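Local coordinates for attachment protein G3P (Enterobacteria phage Ike, PDB 4EO0) that probably binds the N-pilus of the host bacterium through its pilus binding domain at the tip of the filamentous phage, an early step of infection, at residues Gly65-Ser70 and Ile103-Pro108; Asp47-Ala52 and Ala97-Asp102. One frame throughout, in Å; residues are numbered along the deposited sequence.

Both contacts join the same two elements of the pilus binding domain, helix 38-66 and strand 94-106, and their centres lie about 22 Å apart. Along the chain the segments alternate: 47-52 and 65-70 come first, 97-102 and 103-108 after them, the last two directly adjoining. Helix and strand therefore run in the same general sense, with contact 2 where the helix passes over the strand, about 5 Å from the centre of the chain, and contact 1 where both elements end, about 26 Å from that centre. Contact 2 is buried and apolar; contact 1 lies at the surface, with a cation-pi stack and a hydrogen bond. Together they place the long helix along the antiparallel sheet of an elongated domain.

Contact 1: Gly65-Ser70 and Ile103-Pro108; sequences GTWPNS and IQRSVP
Beyond the end of helix 38-66 the chain folds through a type I beta turn from W67 to S70, closed by the hydrogen bond from S70 N to W67 O, and brings the CA of S70 within 5.3 Å of the CA of S106 on strand 94-106. W67 is the first residue to leave helical geometry, and in the conformers described, one of two modelled for each residue, its indole receives R105 flat over one face. The guanidinium and the ring are nearly parallel, 7° apart, and R105 CZ stands 3.7 Å from the centroid of the five-membered ring, a cation-pi stack. The aliphatic part of the arginine is used as well: CD sits 3.6 Å from the centroid of the six-membered ring in a CH-pi contact. A chi4 of 96° turns the guanidinium flat onto the indole, which suits a residue with a greasy stem and a flat cationic head. T66 CG2 covers the other face of the indole near its rim, and V107 CG2 the other face of the guanidinium, making a layered stack. At the guanidinium edge, S70 OG lies in plane, 3.6 Å from NH1. That hydroxyl instead donates to S106 O at 3.0 Å, nearly straight onto the carbonyl (C=O...OG 163°); serine is short enough for this reach. S106 OG bonds to the backbone N of Q71, where the chain enters strand 72-76. This strand and strand 4-6, whose E5 forms a long, weak ion pair with R105 NH2, both pair with strand 94-106, while F72 and I7 also pack against W67 and R105.

Contact 2: Asp47-Ala52 and Ala97-Asp102; sequences DAKASA and AQVEGD
V99 lays its CG1 methyl against the backbone of A48, 3.6 Å from A48 C, and 3.8 Å from A48 CB. A chi1 of 77° sets CG1 between the backbone N and the carbonyl carbon, where it sits at the A48-K49 peptide, while CG2 reaches the K49 stem, 4.1 Å from CG of K49. The A48 methyl also rests 3.7 Å from A97 O, and such a small side chain is consistent with the close approach of helix 47-52 to strand 97-99, 7.7 Å between the axes, at an angle of 40°. Farther along, G101, having no side chain, faces A52 where the strand continues. K49 crosses V99 at about a right angle: its methylene stem supplies the apolar contact, while its extended chain carries NZ to a hydrogen bond with the backbone O of D78. Y12 and T76, on flanking strands, and C80, which forms a disulfide with C45 one turn back on the helix, all touch V99. With methyl and methylene groups packed on each other and on backbone atoms, and no polar bond between the segments, close fit and exclusion of water probably hold helix to strand here.

Contact 1: Gly65-Ser70 and Ile103-Pro108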
ATOM      1  N   GLY A  65      18.172 -14.883 -14.465  1.00 15.60           N
ATOM      2  CA  GLY A  65      19.439 -15.599 -14.395  1.00 17.12           C
ATOM      3  C   GLY A  65      19.271 -16.943 -13.718  1.00 22.48           C
ATOM      4  O   GLY A  65      19.861 -17.936 -14.152  1.00 23.85           O
ATOM      5  N   THR A  66      18.422 -16.989 -12.674  1.00 17.26           N
ATOM      6  CA  THR A  66      18.137 -18.206 -11.903  1.00 15.48           C
ATOM      7  C   THR A  66      17.328 -19.200 -12.741  1.00 19.94           C
ATOM      8  O   THR A  66      17.584 -20.399 -12.676  1.00 20.70           O
ATOM      9  CB  THR A  66      17.397 -17.819 -10.615  1.00 20.60           C
ATOM     10  OG1 THR A  66      18.158 -16.818  -9.953  1.00 23.69           O
ATOM     11  CG2 THR A  66      17.191 -19.004  -9.662  1.00 19.14           C
ATOM     12  N   TRP A  67      16.326 -18.691 -13.496  1.00 19.28           N
ATOM     13  CA  TRP A  67      15.467 -19.516 -14.340  0.70 21.21           C
ATOM     14  C   TRP A  67      15.355 -18.888 -15.725  1.00 25.70           C
ATOM     15  O   TRP A  67      14.376 -18.213 -16.038  1.00 24.92           O
ATOM     16  CB  TRP A  67      14.086 -19.689 -13.705  0.70 20.95           C
ATOM     17  CG  TRP A  67      14.106 -20.453 -12.423  0.70 21.57           C
ATOM     18  CD1 TRP A  67      14.280 -21.797 -12.264  0.70 25.44           C
ATOM     19  CD2 TRP A  67      13.947 -19.909 -11.111  0.70 20.11           C
ATOM     20  NE1 TRP A  67      14.226 -22.126 -10.929  0.70 24.65           N
ATOM     21  CE2 TRP A  67      13.993 -20.988 -10.201  0.70 24.37           C
ATOM     22  CE3 TRP A  67      13.721 -18.615 -10.618  0.70 20.59           C
ATOM     23  CZ2 TRP A  67      13.847 -20.810  -8.825  0.70 22.68           C
ATOM     24  CZ3 TRP A  67      13.574 -18.439  -9.253  0.70 21.58           C
ATOM     25  CH2 TRP A  67      13.640 -19.527  -8.372  0.70 22.58           C
ATOM     26  N   PRO A  68      16.369 -19.088 -16.606  1.00 24.48           N
ATOM     27  CA  PRO A  68      16.302 -18.460 -17.934  1.00 25.71           C
ATOM     28  C   PRO A  68      15.242 -18.990 -18.879  1.00 31.61           C
ATOM     29  O   PRO A  68      14.982 -18.340 -19.890  1.00 33.12           O
ATOM     30  CB  PRO A  68      17.699 -18.677 -18.493  1.00 28.03           C
ATOM     31  CG  PRO A  68      18.157 -19.885 -17.858  1.00 32.24           C
ATOM     32  CD  PRO A  68      17.635 -19.837 -16.454  1.00 25.78           C
ATOM     33  N   ASN A  69      14.627 -20.139 -18.551  1.00 28.40           N
ATOM     34  CA  ASN A  69      13.583 -20.752 -19.375  1.00 29.57           C
ATOM     35  C   ASN A  69      12.187 -20.433 -18.865  1.00 30.98           C
ATOM     36  O   ASN A  69      11.210 -20.981 -19.372  1.00 33.87           O
ATOM     37  CB  ASN A  69      13.789 -22.257 -19.444  1.00 28.64           C
ATOM     38  CG  ASN A  69      15.093 -22.667 -20.067  1.00 34.27           C
ATOM     39  OD1 ASN A  69      15.655 -23.704 -19.716  1.00 42.67           O
ATOM     40  ND2 ASN A  69      15.628 -21.847 -20.967  1.00 24.41           N
ATOM     41  N   SER A  70      12.086 -19.555 -17.844  1.00 23.60           N
ATOM     42  CA  SER A  70      10.802 -19.187 -17.270  1.00 22.68           C
ATOM     43  C   SER A  70      10.435 -17.757 -17.603  1.00 25.62           C
ATOM     44  O   SER A  70      11.290 -16.953 -17.965  1.00 25.25           O
ATOM     45  CB  SER A  70      10.848 -19.341 -15.749  1.00 25.53           C
ATOM     46  OG  SER A  70      11.056 -20.682 -15.333  1.00 36.81           O
ATOM     47  N   ILE A 103       5.433 -12.870  -6.111  1.00 10.63           N
ATOM     48  CA  ILE A 103       6.348 -12.987  -7.239  1.00 11.80           C
ATOM     49  C   ILE A 103       6.319 -14.434  -7.697  1.00 15.56           C
ATOM     50  O   ILE A 103       6.539 -15.346  -6.893  1.00 15.08           O
ATOM     51  CB  ILE A 103       7.746 -12.525  -6.786  1.00 14.48           C
ATOM     52  CG1 ILE A 103       7.734 -11.020  -6.449  1.00 14.25           C
ATOM     53  CG2 ILE A 103       8.780 -12.837  -7.888  1.00 14.06           C
ATOM     54  CD1 ILE A 103       9.035 -10.524  -5.803  1.00 20.57           C
ATOM     55  N   GLN A 104       5.939 -14.640  -8.954  1.00 13.12           N
ATOM     56  CA  GLN A 104       5.769 -15.978  -9.508  1.00 15.07           C
ATOM     57  C   GLN A 104       6.607 -16.259 -10.745  1.00 19.41           C
ATOM     58  O   GLN A 104       7.068 -15.338 -11.434  1.00 18.14           O
ATOM     59  CB  GLN A 104       4.276 -16.213  -9.858  1.00 16.93           C
ATOM     60  CG  GLN A 104       3.290 -16.044  -8.703  1.00 16.44           C
ATOM     61  CD  GLN A 104       1.869 -16.334  -9.082  1.00 23.39           C
ATOM     62  OE1 GLN A 104       1.493 -16.376 -10.254  1.00 22.39           O
ATOM     63  NE2 GLN A 104       1.024 -16.481  -8.080  1.00 20.68           N
ATOM     64  N   ARG A 105       6.789 -17.560 -11.033  1.00 16.93           N
ATOM     65  CA  ARG A 105       7.501 -18.013 -12.221  0.70 17.61           C
ATOM     66  C   ARG A 105       6.687 -19.099 -12.917  1.00 23.54           C
ATOM     67  O   ARG A 105       5.939 -19.830 -12.269  1.00 22.12           O
ATOM     68  CB  ARG A 105       8.926 -18.503 -11.903  0.70 16.37           C
ATOM     69  CG  ARG A 105       9.014 -19.924 -11.352  0.70 21.75           C
ATOM     70  CD  ARG A 105      10.429 -20.265 -10.984  0.70 23.73           C
ATOM     71  NE  ARG A 105      10.513 -21.583 -10.369  0.70 32.05           N
ATOM     72  CZ  ARG A 105      10.818 -22.699 -11.023  0.70 42.71           C
ATOM     73  NH1 ARG A 105      11.081 -22.664 -12.325  0.70 23.51           N
ATOM     74  NH2 ARG A 105      10.857 -23.857 -10.382  0.70 36.80           N
ATOM     75  N   SER A 106       6.829 -19.194 -14.227  1.00 23.76           N
ATOM     76  CA  SER A 106       6.140 -20.233 -14.992  1.00 27.01           C
ATOM     77  C   SER A 106       6.988 -21.505 -14.849  1.00 33.53           C
ATOM     78  O   SER A 106       8.217 -21.412 -14.789  1.00 31.32           O
ATOM     79  CB  SER A 106       5.995 -19.829 -16.455  1.00 30.72           C
ATOM     80  OG  SER A 106       7.264 -19.618 -17.045  1.00 32.05           O
ATOM     81  N   VAL A 107       6.351 -22.671 -14.698  1.00 35.34           N
ATOM     82  CA  VAL A 107       7.101 -23.924 -14.529  1.00 38.77           C
ATOM     83  C   VAL A 107       6.732 -24.922 -15.638  1.00 49.58           C
ATOM     84  O   VAL A 107       5.547 -25.212 -15.808  1.00 50.91           O
ATOM     85  CB  VAL A 107       6.996 -24.532 -13.095  1.00 42.83           C
ATOM     86  CG1 VAL A 107       7.811 -25.823 -12.975  1.00 44.37           C
ATOM     87  CG2 VAL A 107       7.464 -23.535 -12.037  1.00 39.94           C
ATOM     88  N   PRO A 108       7.731 -25.449 -16.399  1.00 50.50           N
ATOM     89  CA  PRO A 108       7.410 -26.409 -17.471  1.00 56.72           C
ATOM     90  C   PRO A 108       6.800 -27.728 -16.955  1.00 78.06           C
ATOM     91  O   PRO A 108       7.524 -28.535 -16.326  1.00 83.15           O
ATOM     92  CB  PRO A 108       8.746 -26.613 -18.185  1.00 58.75           C
ATOM     93  CG  PRO A 108       9.784 -26.259 -17.176  1.00 59.75           C
ATOM     94  CD  PRO A 108       9.183 -25.178 -16.331  1.00 52.18           C
TER

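Contact 2: Asp47-Ala52 and Ala97-Asp102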
ATOM      1  N   ASP A  47      -0.043   3.286  -3.774  1.00 16.47           N
ATOM      2  CA  ASP A  47       1.382   3.386  -3.480  1.00 14.78           C
ATOM      3  C   ASP A  47       1.950   2.006  -3.134  1.00 17.73           C
ATOM      4  O   ASP A  47       3.038   1.655  -3.596  1.00 16.65           O
ATOM      5  CB  ASP A  47       1.653   4.369  -2.314  1.00 17.44           C
ATOM      6  CG  ASP A  47       1.552   5.866  -2.617  1.00 24.34           C
ATOM      7  OD1 ASP A  47       1.364   6.231  -3.804  1.00 23.42           O
ATOM      8  OD2 ASP A  47       1.671   6.665  -1.674  1.00 26.33           O
ATOM      9  N   ALA A  48       1.205   1.230  -2.342  1.00 12.72           N
ATOM     10  CA  ALA A  48       1.590  -0.143  -1.918  1.00 11.84           C
ATOM     11  C   ALA A  48       1.768  -1.036  -3.170  1.00 15.45           C
ATOM     12  O   ALA A  48       2.772  -1.769  -3.288  1.00 12.63           O
ATOM     13  CB  ALA A  48       0.487  -0.720  -0.993  1.00 12.05           C
ATOM     14  N   LYS A  49       0.818  -0.939  -4.119  1.00 14.88           N
ATOM     15  CA  LYS A  49       0.844  -1.683  -5.388  1.00 14.02           C
ATOM     16  C   LYS A  49       2.037  -1.276  -6.268  1.00 18.83           C
ATOM     17  O   LYS A  49       2.704  -2.147  -6.836  1.00 16.83           O
ATOM     18  CB  LYS A  49      -0.483  -1.522  -6.141  1.00 15.06           C
ATOM     19  CG  LYS A  49      -1.644  -2.157  -5.410  1.00 14.91           C
ATOM     20  CD  LYS A  49      -2.930  -1.845  -6.119  1.00 13.39           C
ATOM     21  CE  LYS A  49      -4.080  -2.576  -5.476  1.00 24.47           C
ATOM     22  NZ  LYS A  49      -5.370  -2.202  -6.116  1.00 35.18           N
ATOM     23  N   ALA A  50       2.342   0.044  -6.328  1.00 16.11           N
ATOM     24  CA  ALA A  50       3.474   0.566  -7.082  1.00 15.99           C
ATOM     25  C   ALA A  50       4.773   0.143  -6.440  1.00 16.92           C
ATOM     26  O   ALA A  50       5.730  -0.119  -7.166  1.00 16.84           O
ATOM     27  CB  ALA A  50       3.398   2.087  -7.193  1.00 16.82           C
ATOM     28  N   SER A  51       4.810   0.024  -5.085  1.00 12.97           N
ATOM     29  CA  SER A  51       5.986  -0.442  -4.366  1.00 12.50           C
ATOM     30  C   SER A  51       6.281  -1.905  -4.702  1.00 16.99           C
ATOM     31  O   SER A  51       7.452  -2.226  -4.926  1.00 15.40           O
ATOM     32  CB  SER A  51       5.825  -0.250  -2.859  1.00 13.90           C
ATOM     33  OG  SER A  51       6.955  -0.759  -2.152  1.00 15.42           O
ATOM     34  N   ALA A  52       5.228  -2.757  -4.789  1.00 14.82           N
ATOM     35  CA  ALA A  52       5.310  -4.191  -5.138  1.00 13.99           C
ATOM     36  C   ALA A  52       5.875  -4.312  -6.551  1.00 15.72           C
ATOM     37  O   ALA A  52       6.772  -5.122  -6.785  1.00 13.78           O
ATOM     38  CB  ALA A  52       3.915  -4.824  -5.066  1.00 15.38           C
ATOM     39  N   ALA A  97      -1.383   0.990   4.473  1.00 11.73           N
ATOM     40  CA  ALA A  97      -2.132   0.202   3.484  1.00 11.27           C
ATOM     41  C   ALA A  97      -1.144  -0.881   3.072  1.00 13.10           C
ATOM     42  O   ALA A  97      -0.049  -0.572   2.617  1.00 13.43           O
ATOM     43  CB  ALA A  97      -2.496   1.070   2.273  1.00 12.89           C
ATOM     44  N   GLN A  98      -1.501  -2.134   3.301  1.00  9.49           N
ATOM     45  CA  GLN A  98      -0.641  -3.257   2.925  1.00  8.03           C
ATOM     46  C   GLN A  98      -1.283  -4.050   1.809  1.00  9.65           C
ATOM     47  O   GLN A  98      -2.457  -4.425   1.902  1.00 10.57           O
ATOM     48  CB  GLN A  98      -0.342  -4.185   4.109  1.00  8.90           C
ATOM     49  CG  GLN A  98       0.709  -3.622   5.078  1.00  7.74           C
ATOM     50  CD  GLN A  98       0.886  -4.438   6.320  1.00 24.59           C
ATOM     51  OE1 GLN A  98       0.388  -5.568   6.443  1.00 15.29           O
ATOM     52  NE2 GLN A  98       1.669  -3.919   7.243  1.00 14.97           N
ATOM     53  N   VAL A  99      -0.515  -4.301   0.735  1.00  8.64           N
ATOM     54  CA  VAL A  99      -0.985  -5.155  -0.353  1.00  7.73           C
ATOM     55  C   VAL A  99      -0.128  -6.432  -0.390  1.00 11.77           C
ATOM     56  O   VAL A  99       1.110  -6.379  -0.172  1.00 11.15           O
ATOM     57  CB  VAL A  99      -1.078  -4.420  -1.730  1.00  9.70           C
ATOM     58  CG1 VAL A  99       0.300  -4.233  -2.397  1.00  9.67           C
ATOM     59  CG2 VAL A  99      -2.040  -5.162  -2.681  1.00 10.43           C
ATOM     60  N   GLU A 100      -0.747  -7.559  -0.753  1.00 10.53           N
ATOM     61  CA  GLU A 100       0.051  -8.767  -0.965  1.00  9.79           C
ATOM     62  C   GLU A 100       0.637  -8.709  -2.371  1.00 14.19           C
ATOM     63  O   GLU A 100      -0.079  -8.393  -3.314  1.00 11.38           O
ATOM     64  CB  GLU A 100      -0.797 -10.053  -0.803  1.00 10.03           C
ATOM     65  CG  GLU A 100      -1.300 -10.371   0.608  1.00  9.78           C
ATOM     66  CD  GLU A 100      -1.979 -11.720   0.715  1.00 17.70           C
ATOM     67  OE1 GLU A 100      -2.371 -12.275  -0.337  1.00 11.69           O
ATOM     68  OE2 GLU A 100      -2.118 -12.232   1.849  1.00 13.09           O
ATOM     69  N   GLY A 101       1.936  -8.967  -2.493  1.00  9.71           N
ATOM     70  CA  GLY A 101       2.654  -9.014  -3.767  1.00 10.23           C
ATOM     71  C   GLY A 101       3.307 -10.376  -3.833  1.00 10.91           C
ATOM     72  O   GLY A 101       4.170 -10.681  -3.016  1.00 11.00           O
ATOM     73  N   ASP A 102       2.863 -11.215  -4.775  1.00  8.85           N
ATOM     74  CA  ASP A 102       3.325 -12.577  -4.969  1.00 11.10           C
ATOM     75  C   ASP A 102       4.132 -12.645  -6.252  1.00 12.55           C
ATOM     76  O   ASP A 102       3.587 -12.525  -7.352  1.00 13.91           O
ATOM     77  CB  ASP A 102       2.095 -13.478  -5.089  1.00 13.24           C
ATOM     78  CG  ASP A 102       2.386 -14.963  -5.084  1.00 19.22           C
ATOM     79  OD1 ASP A 102       3.577 -15.338  -4.923  1.00 18.87           O
ATOM     80  OD2 ASP A 102       1.427 -15.751  -5.209  1.00 24.70           O
TER